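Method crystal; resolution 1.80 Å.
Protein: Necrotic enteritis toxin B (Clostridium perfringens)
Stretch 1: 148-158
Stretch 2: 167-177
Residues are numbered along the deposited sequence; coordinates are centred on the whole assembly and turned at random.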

# COMPACT_ATOMS: atom_id res chain seq x y z
N SER A 148 -3.38 -8.06 -6.42
CA SER A 148 -4.80 -8.04 -6.07
C SER A 148 -4.94 -7.51 -4.66
O SER A 148 -4.30 -8.01 -3.73
CB SER A 148 -5.39 -9.47 -6.11
OG SER A 148 -6.71 -9.48 -5.61
N TYR A 149 -5.78 -6.48 -4.51
CA TYR A 149 -6.20 -6.06 -3.18
C TYR A 149 -7.53 -5.35 -3.22
O TYR A 149 -7.98 -4.94 -4.28
CB TYR A 149 -5.14 -5.20 -2.47
CG TYR A 149 -4.81 -3.88 -3.12
CD1 TYR A 149 -5.61 -2.73 -2.90
CD2 TYR A 149 -3.71 -3.76 -3.97
CE1 TYR A 149 -5.27 -1.49 -3.47
CE2 TYR A 149 -3.37 -2.53 -4.57
CZ TYR A 149 -4.15 -1.41 -4.32
OH TYR A 149 -3.80 -0.21 -4.90
N GLU A 150 -8.18 -5.26 -2.06
CA GLU A 150 -9.41 -4.50 -1.96
C GLU A 150 -9.20 -3.18 -1.19
O GLU A 150 -8.35 -3.08 -0.28
CB GLU A 150 -10.53 -5.35 -1.34
CG GLU A 150 -10.33 -5.64 0.12
CD GLU A 150 -11.48 -6.39 0.74
OE1 GLU A 150 -12.59 -6.44 0.15
OE2 GLU A 150 -11.27 -6.94 1.84
N GLN A 151 -9.97 -2.16 -1.57
CA GLN A 151 -9.86 -0.84 -0.92
C GLN A 151 -11.24 -0.18 -0.74
O GLN A 151 -11.41 0.98 -1.11
CB GLN A 151 -8.91 0.06 -1.73
CG GLN A 151 -9.38 0.23 -3.19
CD GLN A 151 -8.53 1.22 -3.99
OE1 GLN A 151 -7.53 1.71 -3.51
NE2 GLN A 151 -8.93 1.48 -5.24
N PRO A 152 -12.21 -0.90 -0.15
CA PRO A 152 -13.56 -0.27 -0.01
C PRO A 152 -13.50 1.11 0.65
O PRO A 152 -12.83 1.28 1.67
CB PRO A 152 -14.33 -1.25 0.89
CG PRO A 152 -13.23 -2.07 1.57
CD PRO A 152 -12.15 -2.20 0.52
N ASP A 153 -14.16 2.07 0.00
CA ASP A 153 -14.24 3.49 0.44
C ASP A 153 -12.98 4.33 0.22
O ASP A 153 -12.98 5.50 0.61
CB ASP A 153 -14.66 3.63 1.92
CG ASP A 153 -16.05 3.07 2.20
OD1 ASP A 153 -16.83 2.80 1.25
OD2 ASP A 153 -16.36 2.93 3.39
N PHE A 154 -11.94 3.73 -0.39
CA PHE A 154 -10.67 4.39 -0.64
C PHE A 154 -10.37 4.36 -2.13
O PHE A 154 -11.07 3.65 -2.89
CB PHE A 154 -9.52 3.70 0.13
CG PHE A 154 -9.48 3.99 1.60
CD1 PHE A 154 -8.38 4.67 2.15
CD2 PHE A 154 -10.49 3.52 2.45
CE1 PHE A 154 -8.31 4.92 3.56
CE2 PHE A 154 -10.45 3.74 3.84
CZ PHE A 154 -9.35 4.45 4.40
N ARG A 155 -9.37 5.13 -2.55
CA ARG A 155 -8.83 5.04 -3.92
C ARG A 155 -7.32 4.93 -3.86
O ARG A 155 -6.71 5.30 -2.85
CB ARG A 155 -9.22 6.28 -4.74
CG ARG A 155 -8.76 7.59 -4.12
CD ARG A 155 -8.83 8.75 -5.14
NE ARG A 155 -10.11 8.79 -5.85
CZ ARG A 155 -11.11 9.62 -5.56
NH1 ARG A 155 -11.01 10.51 -4.57
NH2 ARG A 155 -12.24 9.55 -6.27
N THR A 156 -6.73 4.41 -4.93
CA THR A 156 -5.28 4.29 -5.04
C THR A 156 -4.78 5.33 -6.04
O THR A 156 -5.30 5.41 -7.16
CB THR A 156 -4.88 2.90 -5.55
OG1 THR A 156 -5.25 1.94 -4.56
CG2 THR A 156 -3.35 2.84 -5.81
N ILE A 157 -3.81 6.13 -5.62
CA ILE A 157 -3.21 7.14 -6.49
C ILE A 157 -1.73 6.80 -6.58
O ILE A 157 -1.03 6.84 -5.56
CB ILE A 157 -3.39 8.57 -5.91
CG1 ILE A 157 -4.89 8.86 -5.70
CG2 ILE A 157 -2.69 9.62 -6.81
CD1 ILE A 157 -5.17 9.96 -4.68
N GLN A 158 -1.24 6.44 -7.76
CA GLN A 158 0.22 6.30 -7.88
C GLN A 158 0.83 7.70 -7.97
O GLN A 158 0.67 8.38 -8.98
CB GLN A 158 0.66 5.42 -9.05
CG GLN A 158 2.18 5.17 -9.01
CD GLN A 158 2.68 4.15 -10.03
OE1 GLN A 158 2.32 4.19 -11.20
NE2 GLN A 158 3.56 3.24 -9.57
N SER A 167 5.59 5.09 -5.68
CA SER A 167 4.85 5.45 -4.47
C SER A 167 3.36 5.51 -4.75
O SER A 167 2.96 5.95 -5.81
CB SER A 167 5.35 6.78 -3.94
OG SER A 167 4.61 7.14 -2.78
N TRP A 168 2.56 5.08 -3.77
CA TRP A 168 1.11 5.02 -3.88
C TRP A 168 0.47 5.56 -2.62
O TRP A 168 0.89 5.22 -1.52
CB TRP A 168 0.65 3.58 -4.03
CG TRP A 168 1.12 2.87 -5.26
CD1 TRP A 168 0.49 2.82 -6.48
CD2 TRP A 168 2.32 2.11 -5.41
NE1 TRP A 168 1.22 2.08 -7.37
CE2 TRP A 168 2.36 1.62 -6.74
CE3 TRP A 168 3.38 1.79 -4.53
CZ2 TRP A 168 3.39 0.80 -7.22
CZ3 TRP A 168 4.43 1.00 -5.02
CH2 TRP A 168 4.42 0.51 -6.35
N ASP A 169 -0.54 6.41 -2.79
CA ASP A 169 -1.42 6.78 -1.69
C ASP A 169 -2.73 6.04 -1.85
O ASP A 169 -3.34 6.07 -2.92
CB ASP A 169 -1.69 8.28 -1.69
CG ASP A 169 -0.59 9.06 -1.03
OD1 ASP A 169 0.33 8.44 -0.45
OD2 ASP A 169 -0.65 10.30 -1.08
N ILE A 170 -3.13 5.36 -0.79
CA ILE A 170 -4.45 4.74 -0.74
C ILE A 170 -5.23 5.63 0.21
O ILE A 170 -5.02 5.61 1.44
CB ILE A 170 -4.39 3.25 -0.33
CG1 ILE A 170 -3.75 2.41 -1.46
CG2 ILE A 170 -5.81 2.71 0.01
CD1 ILE A 170 -2.25 2.50 -1.52
N LYS A 171 -6.10 6.46 -0.38
CA LYS A 171 -6.65 7.61 0.31
C LYS A 171 -8.16 7.49 0.43
O LYS A 171 -8.84 7.09 -0.51
CB LYS A 171 -6.29 8.91 -0.44
CG LYS A 171 -6.73 10.18 0.27
CD LYS A 171 -6.22 11.42 -0.54
CE LYS A 171 -6.71 12.76 0.07
NZ LYS A 171 -6.14 13.05 1.44
N PHE A 172 -8.68 7.88 1.58
CA PHE A 172 -10.10 7.76 1.84
C PHE A 172 -10.87 8.66 0.87
O PHE A 172 -10.44 9.79 0.56
CB PHE A 172 -10.37 8.20 3.28
CG PHE A 172 -11.82 8.14 3.65
CD1 PHE A 172 -12.43 6.92 3.90
CD2 PHE A 172 -12.57 9.32 3.76
CE1 PHE A 172 -13.80 6.86 4.24
CE2 PHE A 172 -13.92 9.28 4.10
CZ PHE A 172 -14.53 8.04 4.34
N VAL A 173 -11.99 8.15 0.39
CA VAL A 173 -12.85 8.89 -0.52
C VAL A 173 -14.10 9.36 0.23
O VAL A 173 -14.28 10.55 0.45
CB VAL A 173 -13.27 8.04 -1.76
CG1 VAL A 173 -14.26 8.81 -2.63
CG2 VAL A 173 -12.02 7.67 -2.60
N GLU A 174 -14.98 8.42 0.59
CA GLU A 174 -16.26 8.75 1.26
C GLU A 174 -16.85 7.48 1.86
O GLU A 174 -16.56 6.36 1.40
CB GLU A 174 -17.28 9.36 0.25
CG GLU A 174 -17.71 8.38 -0.86
CD GLU A 174 -18.77 8.92 -1.80
OE1 GLU A 174 -19.18 10.09 -1.65
OE2 GLU A 174 -19.20 8.16 -2.69
N THR A 175 -17.72 7.64 2.86
CA THR A 175 -18.46 6.49 3.37
C THR A 175 -19.58 6.13 2.38
O THR A 175 -19.87 6.88 1.45
CB THR A 175 -19.03 6.77 4.75
OG1 THR A 175 -20.06 7.75 4.63
CG2 THR A 175 -17.95 7.27 5.71
N LYS A 176 -20.20 4.96 2.58
CA LYS A 176 -21.36 4.58 1.78
C LYS A 176 -22.48 5.64 1.84
O LYS A 176 -23.20 5.81 0.86
CB LYS A 176 -21.89 3.20 2.21
CG LYS A 176 -22.50 3.20 3.61
CD LYS A 176 -23.09 1.84 4.01
CE LYS A 176 -23.15 1.72 5.54
NZ LYS A 176 -24.06 2.72 6.17
N ASP A 177 -22.59 6.35 2.96
CA ASP A 177 -23.59 7.42 3.14
C ASP A 177 -23.23 8.72 2.41
O ASP A 177 -24.00 9.67 2.42
CB ASP A 177 -23.78 7.73 4.62
CG ASP A 177 -24.40 6.57 5.39
OD1 ASP A 177 -25.37 5.95 4.92
OD2 ASP A 177 -23.91 6.29 6.49
O HOH W 1 -18.90 3.06 4.15
O HOH W 2 -17.67 4.71 -0.55
O HOH W 3 -9.36 10.59 -2.01

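In neighbouring antiparallel strands, backbone hydrogen bonds and side-chain contacts share one register; this pair from necrotic enteritis toxin B illustrates the principle. At the start of the second stretch, S167 contributes mainly its carbonyl, whose O lies 3.4 Å from Q158 CG. W168 faces Q158 in a non-hydrogen-bonded pair, and Q158 NE2 comes within 3.4 Å of W168 CZ2. Q158 NE2 is equally far from W168 NE1, but both are donors, so no bond joins them; each finds an acceptor elsewhere in the structure.

Hydrogen bonding across the pair begins at D169. D169 N donates to I157 O (2.8 Å) and D169 O accepts from I157 N (2.7 Å), closing a hydrogen-bonded pair. I170, opposite T156, turns its side chain to the face shared with W168, T156 and Q158. There I170 CG1 packs 3.5 Å from T156 OG1, a hydroxyl that accepts from Y149 OH (2.6 Å) and donates to Q151 OE1 (2.5 Å), so the isoleucine covers a small polar chain. K171 repeats the pattern of D169: K171 N to R155 O is 2.8 Å and R155 N to K171 O is 2.9 Å.

F172 pairs with F154 without hydrogen bonds, and the two side chains diverge, yet the aromatic rings still meet. The edge of F172 points toward the face of F154, with planes at 80° and centroids 5.5 Å apart, while F172 CA sits 3.8 Å from the F154 ring centroid, over its face.

Beyond the strand, V173 N extends the bonding to D153 O (2.8 Å), and V173 CG2 lies over one face of the R155 guanidinium. Water then takes over: one molecule donates to both E174 O and D153 OD1, whereas another accepts from K176 N and donates to D153 OD2, linking the loop to a single carboxylate.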